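Local coordinates for NTF2 fold protein loop-helix-loop design NT-9 (Synthetic construct, PDB 6W90), which is a de novo designed NTF2-fold protein with no assigned function, and holds a distearoyl glycerophosphoethanolamine lipid in its interior pocket, at residues K11-Y16 with V71-V76; D55-A60 with Q125-N130; I100-R105 with K110-Q115. All blocks are in the same frame, centred on the assembly; numbering follows the deposited sequence. Where two conformers were deposited one is given.

Contact 1: K11-Y16 with V71-V76. With 3PE (1,2-Distearoyl-sn-glycerophosphoethanolamine), chain B.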
# COMPACT_ATOMS: atom_id res chain seq x y z
N LYS A 11 2.91 -12.65 5.15
CA LYS A 11 3.21 -13.39 3.91
C LYS A 11 2.60 -12.71 2.69
O LYS A 11 3.23 -12.66 1.61
CB LYS A 11 2.72 -14.84 4.00
CG LYS A 11 3.65 -15.76 4.78
CD LYS A 11 3.12 -17.21 4.87
CE LYS A 11 2.92 -17.90 3.49
NZ LYS A 11 2.32 -19.30 3.55
N VAL A 12 1.36 -12.20 2.80
CA VAL A 12 0.74 -11.56 1.65
C VAL A 12 1.47 -10.27 1.31
O VAL A 12 1.76 -9.99 0.13
CB VAL A 12 -0.75 -11.29 1.89
CG1 VAL A 12 -1.35 -10.43 0.75
CG2 VAL A 12 -1.44 -12.63 2.03
N VAL A 13 1.75 -9.46 2.33
CA VAL A 13 2.43 -8.20 2.10
C VAL A 13 3.77 -8.46 1.44
O VAL A 13 4.13 -7.78 0.47
CB VAL A 13 2.60 -7.43 3.43
CG1 VAL A 13 3.43 -6.17 3.16
CG2 VAL A 13 1.28 -7.05 4.03
N GLU A 14 4.51 -9.47 1.93
CA GLU A 14 5.84 -9.75 1.39
C GLU A 14 5.76 -10.15 -0.07
O GLU A 14 6.61 -9.76 -0.88
CB GLU A 14 6.55 -10.82 2.24
CG GLU A 14 7.22 -10.17 3.49
CD GLU A 14 7.57 -11.10 4.66
OE1 GLU A 14 7.37 -12.33 4.55
OE2 GLU A 14 8.05 -10.57 5.69
N GLU A 15 4.73 -10.89 -0.43
CA GLU A 15 4.59 -11.30 -1.81
C GLU A 15 4.30 -10.10 -2.71
O GLU A 15 4.80 -10.03 -3.83
CB GLU A 15 3.50 -12.36 -1.94
CG GLU A 15 3.32 -12.87 -3.42
CD GLU A 15 4.61 -13.42 -4.14
OE1 GLU A 15 5.68 -13.67 -3.50
OE2 GLU A 15 4.54 -13.61 -5.39
N TYR A 16 3.46 -9.17 -2.26
CA TYR A 16 3.19 -8.02 -3.10
C TYR A 16 4.41 -7.13 -3.22
O TYR A 16 4.68 -6.57 -4.29
CB TYR A 16 1.96 -7.25 -2.56
CG TYR A 16 0.69 -7.88 -3.08
CD1 TYR A 16 0.16 -7.53 -4.30
CD2 TYR A 16 0.06 -8.88 -2.37
CE1 TYR A 16 -0.98 -8.14 -4.80
CE2 TYR A 16 -1.09 -9.49 -2.87
CZ TYR A 16 -1.59 -9.12 -4.08
OH TYR A 16 -2.71 -9.76 -4.57
N VAL A 71 13.67 -2.69 2.10
CA VAL A 71 12.25 -2.61 2.43
C VAL A 71 11.99 -3.75 3.41
O VAL A 71 12.33 -4.90 3.11
CB VAL A 71 11.37 -2.71 1.17
CG1 VAL A 71 9.94 -2.73 1.59
CG2 VAL A 71 11.68 -1.60 0.24
N GLU A 72 11.43 -3.43 4.58
CA GLU A 72 11.18 -4.45 5.58
C GLU A 72 9.86 -4.17 6.30
O GLU A 72 9.60 -3.03 6.67
CB GLU A 72 12.28 -4.49 6.66
CG GLU A 72 13.71 -4.53 6.18
CD GLU A 72 14.69 -4.53 7.34
OE1 GLU A 72 14.40 -5.22 8.35
OE2 GLU A 72 15.72 -3.84 7.24
N ILE A 73 9.09 -5.22 6.57
CA ILE A 73 7.89 -5.11 7.38
C ILE A 73 8.31 -5.07 8.83
O ILE A 73 8.94 -6.01 9.33
CB ILE A 73 6.94 -6.29 7.13
CG1 ILE A 73 6.52 -6.34 5.67
CG2 ILE A 73 5.75 -6.14 8.03
CD1 ILE A 73 5.74 -7.60 5.35
N ARG A 74 7.93 -4.00 9.53
CA ARG A 74 8.31 -3.84 10.92
C ARG A 74 7.21 -4.16 11.91
O ARG A 74 7.51 -4.39 13.09
CB ARG A 74 8.75 -2.40 11.21
CG ARG A 74 10.09 -1.97 10.60
CD ARG A 74 11.31 -2.72 11.12
NE ARG A 74 11.45 -2.58 12.57
CZ ARG A 74 12.11 -1.61 13.19
NH1 ARG A 74 12.73 -0.67 12.49
NH2 ARG A 74 12.16 -1.58 14.51
N LYS A 75 5.95 -4.12 11.48
CA LYS A 75 4.82 -4.38 12.36
C LYS A 75 3.65 -4.89 11.54
O LYS A 75 3.31 -4.33 10.50
CB LYS A 75 4.43 -3.10 13.12
CG LYS A 75 3.21 -3.18 14.00
CD LYS A 75 3.20 -1.97 14.93
CE LYS A 75 1.90 -1.19 14.84
NZ LYS A 75 0.84 -1.81 15.71
N VAL A 76 3.02 -5.96 12.02
CA VAL A 76 1.68 -6.34 11.57
C VAL A 76 0.84 -6.57 12.82
O VAL A 76 1.26 -7.32 13.71
CB VAL A 76 1.67 -7.59 10.67
CG1 VAL A 76 0.21 -7.95 10.30
CG2 VAL A 76 2.51 -7.39 9.40
P 3PE B . 8.07 9.33 6.60
N 3PE B . 4.33 10.18 8.71
O11 3PE B . 7.42 8.52 5.32
O12 3PE B . 8.97 8.40 7.39
O13 3PE B . 6.84 9.75 7.63
O14 3PE B . 8.78 10.62 6.19
C11 3PE B . 6.23 8.76 8.42
C12 3PE B . 5.31 9.40 9.44
C1 3PE B . 6.61 9.26 4.45
C2 3PE B . 6.24 8.43 3.21
C3 3PE B . 5.91 7.02 3.72
O31 3PE B . 5.24 6.28 2.75
O32 3PE B . 7.14 6.28 1.57
C31 3PE B . 6.00 5.98 1.61
C32 3PE B . 5.34 5.28 0.43
C33 3PE B . 6.34 4.66 -0.54
C34 3PE B . 5.67 3.40 -1.08
C35 3PE B . 6.33 2.90 -2.36
C36 3PE B . 6.99 1.54 -2.08
C37 3PE B . 5.97 0.40 -2.04
C38 3PE B . 5.30 0.23 -0.67
C39 3PE B . 4.95 -1.24 -0.38
C3A 3PE B . 3.82 -1.77 -1.27
C3B 3PE B . 3.24 -3.08 -0.75
C3C 3PE B . 1.90 -2.83 -0.06
C3D 3PE B . 1.14 -4.14 0.19
C3E 3PE B . -0.09 -3.84 1.06
C3F 3PE B . -0.61 -5.13 1.71
C3G 3PE B . -1.80 -4.82 2.64
C3H 3PE B . -1.96 -5.83 3.78
C3I 3PE B . -2.63 -7.13 3.35
O21 3PE B . 5.13 9.02 2.59
O22 3PE B . 6.22 9.43 0.64
C21 3PE B . 5.23 9.57 1.29
C22 3PE B . 4.02 10.36 0.74
C23 3PE B . 3.32 9.65 -0.42
C24 3PE B . 2.48 8.45 0.03
C25 3PE B . 1.90 7.66 -1.16
C26 3PE B . 1.55 6.26 -0.65
C27 3PE B . 1.14 5.29 -1.77
C28 3PE B . 0.90 3.88 -1.21
C29 3PE B . -0.49 3.64 -0.60
C2A 3PE B . -0.75 2.14 -0.35
C2B 3PE B . -1.62 1.48 -1.42
C2C 3PE B . -1.49 -0.04 -1.38
C2D 3PE B . -1.68 -0.59 -2.79
C2E 3PE B . -1.76 -2.11 -2.83
C2F 3PE B . -0.37 -2.73 -2.89
O HOH W 1 9.85 -7.86 5.46
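V13, on the inner side of the helical segment K11-Y16, meets I73 of the strand V71-V76 through several carbon approaches, of which a methyl pair is the closest. Its CG1 lies 3.5 Å from CD1 of I73, tighter than ordinary van der Waals contact. The two branches of V13 divide their work: CG1, anti to the backbone N (chi1 176°), turns to the strand, while CG2 rests 3.5 Å from C3H near the end of one acyl chain of the lipid. V13 is therefore both a packing residue and part of the pocket wall. One residue on, the side chain of E14 starts alongside the strand, and its extended chain passes the same I73 methyl, with CG of E14 3.5 Å from CD1 of I73. That methyl thus touches both a buried valine and the aliphatic part of a glutamate. A water links the two polar groups, donating to OE2 of E14 at 3.3 Å and accepting from the backbone N of I73 at 3.0 Å. Helix 6-22 packs in this way against the outermost strand 70-79, which hydrogen-bonds along one edge to strand 82-91; Y16 turns instead to helix 24-35.

Contact 2: D55-A60 with Q125-N130. With 3PE (1,2-Distearoyl-sn-glycerophosphoethanolamine), chain B.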
# COMPACT_ATOMS: atom_id res chain seq x y z
N ASP A 55 -5.09 2.65 -12.01
CA ASP A 55 -4.11 2.30 -13.04
C ASP A 55 -2.88 3.18 -12.91
O ASP A 55 -1.74 2.69 -12.91
CB ASP A 55 -4.72 2.41 -14.44
CG ASP A 55 -5.66 1.26 -14.77
OD1 ASP A 55 -5.53 0.17 -14.17
OD2 ASP A 55 -6.54 1.46 -15.65
N ARG A 56 -3.08 4.48 -12.77
CA ARG A 56 -1.95 5.38 -12.72
C ARG A 56 -1.31 5.39 -11.33
O ARG A 56 -0.10 5.60 -11.21
CB ARG A 56 -2.39 6.79 -13.12
CG ARG A 56 -2.72 6.96 -14.60
CD ARG A 56 -3.04 8.41 -14.89
NE ARG A 56 -3.49 8.66 -16.25
CZ ARG A 56 -2.69 8.89 -17.29
NH1 ARG A 56 -1.37 8.88 -17.14
NH2 ARG A 56 -3.24 9.11 -18.48
N PHE A 57 -2.10 5.14 -10.29
CA PHE A 57 -1.57 5.07 -8.93
C PHE A 57 -0.63 3.88 -8.79
O PHE A 57 0.47 4.01 -8.24
CB PHE A 57 -2.75 4.97 -7.96
CG PHE A 57 -2.39 4.98 -6.50
CD1 PHE A 57 -2.04 3.81 -5.85
CD2 PHE A 57 -2.46 6.14 -5.78
CE1 PHE A 57 -1.74 3.81 -4.50
CE2 PHE A 57 -2.14 6.14 -4.42
CZ PHE A 57 -1.79 4.98 -3.80
N LEU A 58 -1.04 2.73 -9.31
CA LEU A 58 -0.17 1.56 -9.23
C LEU A 58 1.08 1.73 -10.09
O LEU A 58 2.17 1.33 -9.66
CB LEU A 58 -0.98 0.33 -9.60
CG LEU A 58 -2.13 0.02 -8.62
CD1 LEU A 58 -3.02 -1.04 -9.26
CD2 LEU A 58 -1.57 -0.46 -7.27
N ASP A 59 0.98 2.40 -11.24
CA ASP A 59 2.18 2.72 -12.02
C ASP A 59 3.15 3.58 -11.23
O ASP A 59 4.37 3.43 -11.35
CB ASP A 59 1.81 3.46 -13.31
CG ASP A 59 1.11 2.59 -14.32
OD1 ASP A 59 1.16 1.35 -14.22
OD2 ASP A 59 0.52 3.17 -15.26
N ALA A 60 2.62 4.51 -10.43
CA ALA A 60 3.48 5.41 -9.67
C ALA A 60 4.24 4.65 -8.61
O ALA A 60 5.44 4.90 -8.39
CB ALA A 60 2.65 6.54 -9.07
N GLN A 125 -1.19 15.74 -3.11
CA GLN A 125 -2.06 16.54 -3.97
C GLN A 125 -1.69 16.37 -5.44
O GLN A 125 -2.57 16.20 -6.28
CB GLN A 125 -2.00 18.01 -3.57
CG GLN A 125 -2.96 18.85 -4.38
CD GLN A 125 -3.27 20.15 -3.75
OE1 GLN A 125 -4.41 20.62 -3.81
NE2 GLN A 125 -2.26 20.79 -3.19
N ASN A 126 -0.40 16.40 -5.78
CA ASN A 126 -0.06 16.18 -7.18
C ASN A 126 -0.50 14.80 -7.66
O ASN A 126 -0.99 14.65 -8.79
CB ASN A 126 1.44 16.33 -7.38
CG ASN A 126 1.91 17.78 -7.32
OD1 ASN A 126 1.14 18.72 -7.51
ND2 ASN A 126 3.20 17.95 -7.04
N LEU A 127 -0.31 13.76 -6.83
CA LEU A 127 -0.76 12.42 -7.21
C LEU A 127 -2.26 12.38 -7.45
O LEU A 127 -2.73 11.72 -8.38
CB LEU A 127 -0.37 11.44 -6.12
CG LEU A 127 -0.48 9.96 -6.40
CD1 LEU A 127 0.53 9.60 -7.46
CD2 LEU A 127 -0.24 9.25 -5.10
N TRP A 128 -3.02 13.08 -6.62
CA TRP A 128 -4.47 13.09 -6.75
C TRP A 128 -4.92 13.82 -7.99
O TRP A 128 -5.93 13.45 -8.60
CB TRP A 128 -5.07 13.73 -5.50
CG TRP A 128 -6.53 13.61 -5.36
CD1 TRP A 128 -7.18 12.53 -4.89
CD2 TRP A 128 -7.53 14.58 -5.69
NE1 TRP A 128 -8.54 12.77 -4.87
CE2 TRP A 128 -8.78 14.00 -5.39
CE3 TRP A 128 -7.50 15.87 -6.22
CZ2 TRP A 128 -9.98 14.68 -5.55
CZ3 TRP A 128 -8.71 16.54 -6.40
CH2 TRP A 128 -9.93 15.93 -6.09
N ASN A 129 -4.21 14.86 -8.37
CA ASN A 129 -4.51 15.52 -9.64
C ASN A 129 -3.92 14.84 -10.84
O ASN A 129 -4.23 15.24 -11.97
CB ASN A 129 -4.04 16.94 -9.52
CG ASN A 129 -5.00 17.74 -8.74
OD1 ASN A 129 -6.22 17.70 -8.98
ND2 ASN A 129 -4.49 18.46 -7.77
N ASN A 130 -3.16 13.78 -10.68
CA ASN A 130 -2.54 13.18 -11.85
C ASN A 130 -2.67 11.66 -11.89
O ASN A 130 -1.91 10.99 -12.60
CB ASN A 130 -1.09 13.65 -11.93
CG ASN A 130 -0.98 15.15 -12.28
OD1 ASN A 130 -1.31 15.56 -13.39
ND2 ASN A 130 -0.54 15.95 -11.33
P 3PE B . 8.07 9.33 6.60
N 3PE B . 4.33 10.18 8.71
O11 3PE B . 7.42 8.52 5.32
O12 3PE B . 8.97 8.40 7.39
O13 3PE B . 6.84 9.75 7.63
O14 3PE B . 8.78 10.62 6.19
C11 3PE B . 6.23 8.76 8.42
C12 3PE B . 5.31 9.40 9.44
C1 3PE B . 6.61 9.26 4.45
C2 3PE B . 6.24 8.43 3.21
C3 3PE B . 5.91 7.02 3.72
O31 3PE B . 5.24 6.28 2.75
O32 3PE B . 7.14 6.28 1.57
C31 3PE B . 6.00 5.98 1.61
C32 3PE B . 5.34 5.28 0.43
C33 3PE B . 6.34 4.66 -0.54
C34 3PE B . 5.67 3.40 -1.08
C35 3PE B . 6.33 2.90 -2.36
C36 3PE B . 6.99 1.54 -2.08
C37 3PE B . 5.97 0.40 -2.04
C38 3PE B . 5.30 0.23 -0.67
C39 3PE B . 4.95 -1.24 -0.38
C3A 3PE B . 3.82 -1.77 -1.27
C3B 3PE B . 3.24 -3.08 -0.75
C3C 3PE B . 1.90 -2.83 -0.06
C3D 3PE B . 1.14 -4.14 0.19
C3E 3PE B . -0.09 -3.84 1.06
C3F 3PE B . -0.61 -5.13 1.71
C3G 3PE B . -1.80 -4.82 2.64
C3H 3PE B . -1.96 -5.83 3.78
C3I 3PE B . -2.63 -7.13 3.35
O21 3PE B . 5.13 9.02 2.59
O22 3PE B . 6.22 9.43 0.64
C21 3PE B . 5.23 9.57 1.29
C22 3PE B . 4.02 10.36 0.74
C23 3PE B . 3.32 9.65 -0.42
C24 3PE B . 2.48 8.45 0.03
C25 3PE B . 1.90 7.66 -1.16
C26 3PE B . 1.55 6.26 -0.65
C27 3PE B . 1.14 5.29 -1.77
C28 3PE B . 0.90 3.88 -1.21
C29 3PE B . -0.49 3.64 -0.60
C2A 3PE B . -0.75 2.14 -0.35
C2B 3PE B . -1.62 1.48 -1.42
C2C 3PE B . -1.49 -0.04 -1.38
C2D 3PE B . -1.68 -0.59 -2.79
C2E 3PE B . -1.76 -2.11 -2.83
C2F 3PE B . -0.37 -2.73 -2.89
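The two helical segments D55-A60 and Q125-N130 come closest along their backbones at F57 and L127, whose CA atoms are 7.6 Å apart, and at R56 and N130, 7.9 Å apart. L127 supplies most of the apolar contact from its side, and its two methyls go to different partners. CD2 reaches the phenyl ring of F57, 3.7 Å from its CE2, in an oblique approach, and the two side chains cross at about a right angle. CD1 meets the methyl of A60 more loosely, 4.1 Å from its CB. F57 has CG anti to its own backbone nitrogen (chi1 -176°), which carries the ring off the helix to touch both L127 and the lipid. Its CZ is 3.6 Å from C27 of an acyl chain, and C29 of the same chain lies at the ring edge, in plane. F49 of strand 47-49 also meets this ring and touches L127.

Toward the solvent the contact becomes thinner. R56 has two conformers, and the approach of its CD to the backbone O of N130, a contact of carbon with oxygen, is doubtful. N130 folds its amide back along the chain, ND2 donating to O of N126 at 2.9 Å with a bent N-H...O angle of 144°.

Helix 121-129 is thus laid against helix 54-64 at the C-terminal end of the chain. Leucine, alanine and phenylalanine form a small apolar seam of helix-to-helix packing, and through F57 that seam continues into the lipid pocket of this NTF2-like fold.

Contact 3: I100-R105 with K110-Q115. With 3PE (1,2-Distearoyl-sn-glycerophosphoethanolamine), chain B.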
# COMPACT_ATOMS: atom_id res chain seq x y z
N ILE A 100 0.03 1.81 7.39
CA ILE A 100 -1.32 1.84 6.86
C ILE A 100 -2.24 1.03 7.74
O ILE A 100 -1.84 0.04 8.38
CB ILE A 100 -1.46 1.33 5.40
CG1 ILE A 100 -0.93 -0.09 5.24
CG2 ILE A 100 -0.79 2.35 4.45
CD1 ILE A 100 -1.27 -0.69 3.81
N GLU A 101 -3.49 1.47 7.78
CA GLU A 101 -4.58 0.76 8.40
C GLU A 101 -5.49 0.27 7.30
O GLU A 101 -5.84 1.04 6.41
CB GLU A 101 -5.41 1.68 9.26
CG GLU A 101 -5.17 1.68 10.70
CD GLU A 101 -6.15 2.65 11.38
OE1 GLU A 101 -6.19 3.86 11.02
OE2 GLU A 101 -6.91 2.19 12.24
N VAL A 102 -5.93 -0.98 7.38
CA VAL A 102 -6.63 -1.66 6.31
C VAL A 102 -7.88 -2.31 6.88
O VAL A 102 -7.85 -2.82 8.01
CB VAL A 102 -5.72 -2.74 5.71
CG1 VAL A 102 -6.43 -3.54 4.72
CG2 VAL A 102 -4.51 -2.12 5.07
N GLU A 103 -8.97 -2.29 6.12
CA GLU A 103 -10.15 -3.12 6.36
C GLU A 103 -10.34 -4.12 5.22
O GLU A 103 -10.35 -3.73 4.05
CB GLU A 103 -11.40 -2.25 6.43
CG GLU A 103 -11.48 -1.43 7.62
CD GLU A 103 -12.21 -2.14 8.73
OE1 GLU A 103 -13.37 -2.53 8.51
OE2 GLU A 103 -11.63 -2.29 9.82
N VAL A 104 -10.62 -5.38 5.58
CA VAL A 104 -10.71 -6.50 4.64
C VAL A 104 -12.15 -6.99 4.54
O VAL A 104 -12.81 -7.18 5.56
CB VAL A 104 -9.78 -7.65 5.10
CG1 VAL A 104 -10.00 -8.89 4.22
CG2 VAL A 104 -8.34 -7.17 5.09
N ARG A 105 -12.63 -7.20 3.31
CA ARG A 105 -13.98 -7.73 3.08
C ARG A 105 -13.92 -8.71 1.91
O ARG A 105 -13.33 -8.39 0.88
CB ARG A 105 -15.00 -6.63 2.75
CG ARG A 105 -15.16 -5.55 3.82
CD ARG A 105 -15.70 -6.11 5.13
NE ARG A 105 -17.10 -5.75 5.34
CZ ARG A 105 -17.92 -6.38 6.17
NH1 ARG A 105 -19.17 -5.98 6.29
NH2 ARG A 105 -17.50 -7.42 6.89
N LYS A 110 -10.88 -3.38 1.38
CA LYS A 110 -11.94 -2.42 1.11
C LYS A 110 -11.56 -0.98 1.44
O LYS A 110 -12.04 -0.06 0.78
CB LYS A 110 -13.20 -2.79 1.89
CG LYS A 110 -14.42 -1.90 1.57
CD LYS A 110 -15.73 -2.45 2.12
CE LYS A 110 -16.81 -1.36 2.21
NZ LYS A 110 -18.11 -1.96 2.62
N ARG A 111 -10.71 -0.77 2.45
CA ARG A 111 -10.29 0.57 2.85
C ARG A 111 -8.82 0.52 3.23
O ARG A 111 -8.39 -0.42 3.91
CB ARG A 111 -11.16 1.05 4.03
CG ARG A 111 -11.19 2.51 4.23
CD ARG A 111 -12.25 2.88 5.24
NE ARG A 111 -11.94 4.21 5.69
CZ ARG A 111 -12.36 4.72 6.82
NH1 ARG A 111 -13.14 3.99 7.61
NH2 ARG A 111 -12.01 5.95 7.17
N ILE A 112 -8.07 1.55 2.85
CA ILE A 112 -6.69 1.78 3.28
C ILE A 112 -6.66 3.22 3.77
O ILE A 112 -7.20 4.10 3.10
CB ILE A 112 -5.64 1.61 2.16
CG1 ILE A 112 -5.63 0.17 1.70
CG2 ILE A 112 -4.29 2.12 2.64
CD1 ILE A 112 -4.81 -0.11 0.49
N ARG A 113 -6.05 3.45 4.92
CA ARG A 113 -5.90 4.81 5.44
C ARG A 113 -4.45 5.01 5.85
O ARG A 113 -3.89 4.19 6.57
CB ARG A 113 -6.87 5.04 6.62
CG ARG A 113 -7.11 6.50 7.01
CD ARG A 113 -8.31 6.66 8.01
NE ARG A 113 -9.48 7.31 7.42
CZ ARG A 113 -10.07 8.41 7.88
NH1 ARG A 113 -11.13 8.91 7.25
NH2 ARG A 113 -9.62 9.02 8.96
N GLN A 114 -3.84 6.08 5.35
CA GLN A 114 -2.48 6.48 5.68
C GLN A 114 -2.54 7.93 6.14
O GLN A 114 -3.26 8.74 5.56
CB GLN A 114 -1.58 6.33 4.44
CG GLN A 114 -0.12 6.63 4.66
CD GLN A 114 0.76 6.64 3.39
OE1 GLN A 114 0.29 6.54 2.26
NE2 GLN A 114 2.05 6.80 3.61
N GLN A 115 -1.76 8.28 7.16
CA GLN A 115 -1.57 9.67 7.49
C GLN A 115 -0.32 10.18 6.79
O GLN A 115 0.63 9.44 6.50
CB GLN A 115 -1.47 9.87 9.01
CG GLN A 115 -1.49 11.37 9.44
CD GLN A 115 -2.61 12.23 8.82
OE1 GLN A 115 -2.61 12.54 7.61
NE2 GLN A 115 -3.56 12.66 9.65
P 3PE B . 8.07 9.33 6.60
N 3PE B . 4.33 10.18 8.71
O11 3PE B . 7.42 8.52 5.32
O12 3PE B . 8.97 8.40 7.39
O13 3PE B . 6.84 9.75 7.63
O14 3PE B . 8.78 10.62 6.19
C11 3PE B . 6.23 8.76 8.42
C12 3PE B . 5.31 9.40 9.44
C1 3PE B . 6.61 9.26 4.45
C2 3PE B . 6.24 8.43 3.21
C3 3PE B . 5.91 7.02 3.72
O31 3PE B . 5.24 6.28 2.75
O32 3PE B . 7.14 6.28 1.57
C31 3PE B . 6.00 5.98 1.61
C32 3PE B . 5.34 5.28 0.43
C33 3PE B . 6.34 4.66 -0.54
C34 3PE B . 5.67 3.40 -1.08
C35 3PE B . 6.33 2.90 -2.36
C36 3PE B . 6.99 1.54 -2.08
C37 3PE B . 5.97 0.40 -2.04
C38 3PE B . 5.30 0.23 -0.67
C39 3PE B . 4.95 -1.24 -0.38
C3A 3PE B . 3.82 -1.77 -1.27
C3B 3PE B . 3.24 -3.08 -0.75
C3C 3PE B . 1.90 -2.83 -0.06
C3D 3PE B . 1.14 -4.14 0.19
C3E 3PE B . -0.09 -3.84 1.06
C3F 3PE B . -0.61 -5.13 1.71
C3G 3PE B . -1.80 -4.82 2.64
C3H 3PE B . -1.96 -5.83 3.78
C3I 3PE B . -2.63 -7.13 3.35
O21 3PE B . 5.13 9.02 2.59
O22 3PE B . 6.22 9.43 0.64
C21 3PE B . 5.23 9.57 1.29
C22 3PE B . 4.02 10.36 0.74
C23 3PE B . 3.32 9.65 -0.42
C24 3PE B . 2.48 8.45 0.03
C25 3PE B . 1.90 7.66 -1.16
C26 3PE B . 1.55 6.26 -0.65
C27 3PE B . 1.14 5.29 -1.77
C28 3PE B . 0.90 3.88 -1.21
C29 3PE B . -0.49 3.64 -0.60
C2A 3PE B . -0.75 2.14 -0.35
C2B 3PE B . -1.62 1.48 -1.42
C2C 3PE B . -1.49 -0.04 -1.38
C2D 3PE B . -1.68 -0.59 -2.79
C2E 3PE B . -1.76 -2.11 -2.83
C2F 3PE B . -0.37 -2.73 -2.89
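The backbone O of E103 is gripped by two amides of the facing strand: N of K110 donates to it at 2.7 Å, and N of R111 adds a weak bond at 3.4 Å. Two successive residues facing one make this a classic beta bulge. Further along, the ladder is regular. N of E103 gives its hydrogen to O of R111, and E101 and R113 exchange a pair of bonds, the one from N of E101 to O of R113 almost straight at 174°. Segments 100-105 and 110-114 run antiparallel, 169° between their directions. They belong to the hairpin of strands 94-105 and 108-114 in the middle of the curved NTF2-like sheet.

On the face holding V102 and I112, CD1 of I112 reaches C2C of the lipid at 3.8 Å, with I100 and V102 packed beside it. CG2 of I100 meets CG2 of I112 at 3.9 Å. Q114 extends from CG anti to its backbone N (chi1 -176°) and brings its amide to the lipid, where NE2 makes a weak bond to ester oxygen O31.

The other face is charged. R111 pairs with the carboxylate of E43 from strand 40-44, which R113 joins in the conformer given. E101 is held by R84 and H82, and E103 by the other nitrogen of H82. Near the turn, R105 and K110 run side by side, CG of R105 3.6 Å from CD of K110.

In the fold
From the N terminus, helix 6-22 supplies the first half of contact 1, which closes only at strand 70-79, after 54 intervening residues. Before that loop is complete, helix 54-64 has opened contact 2, so the two cross along the chain. Contact 3 is local: it forms within the hairpin of strands 94-105 and 108-114, after contact 1 has closed and while contact 2 is still open. Contact 2 closes last, when helix 121-129 returns to helix 54-64. Contacts 1 and 3 reach the same sheet, whereas contact 2 joins two helices on the opposite side of the chain's centre from contact 1. All three touch the lipid, although none touches another.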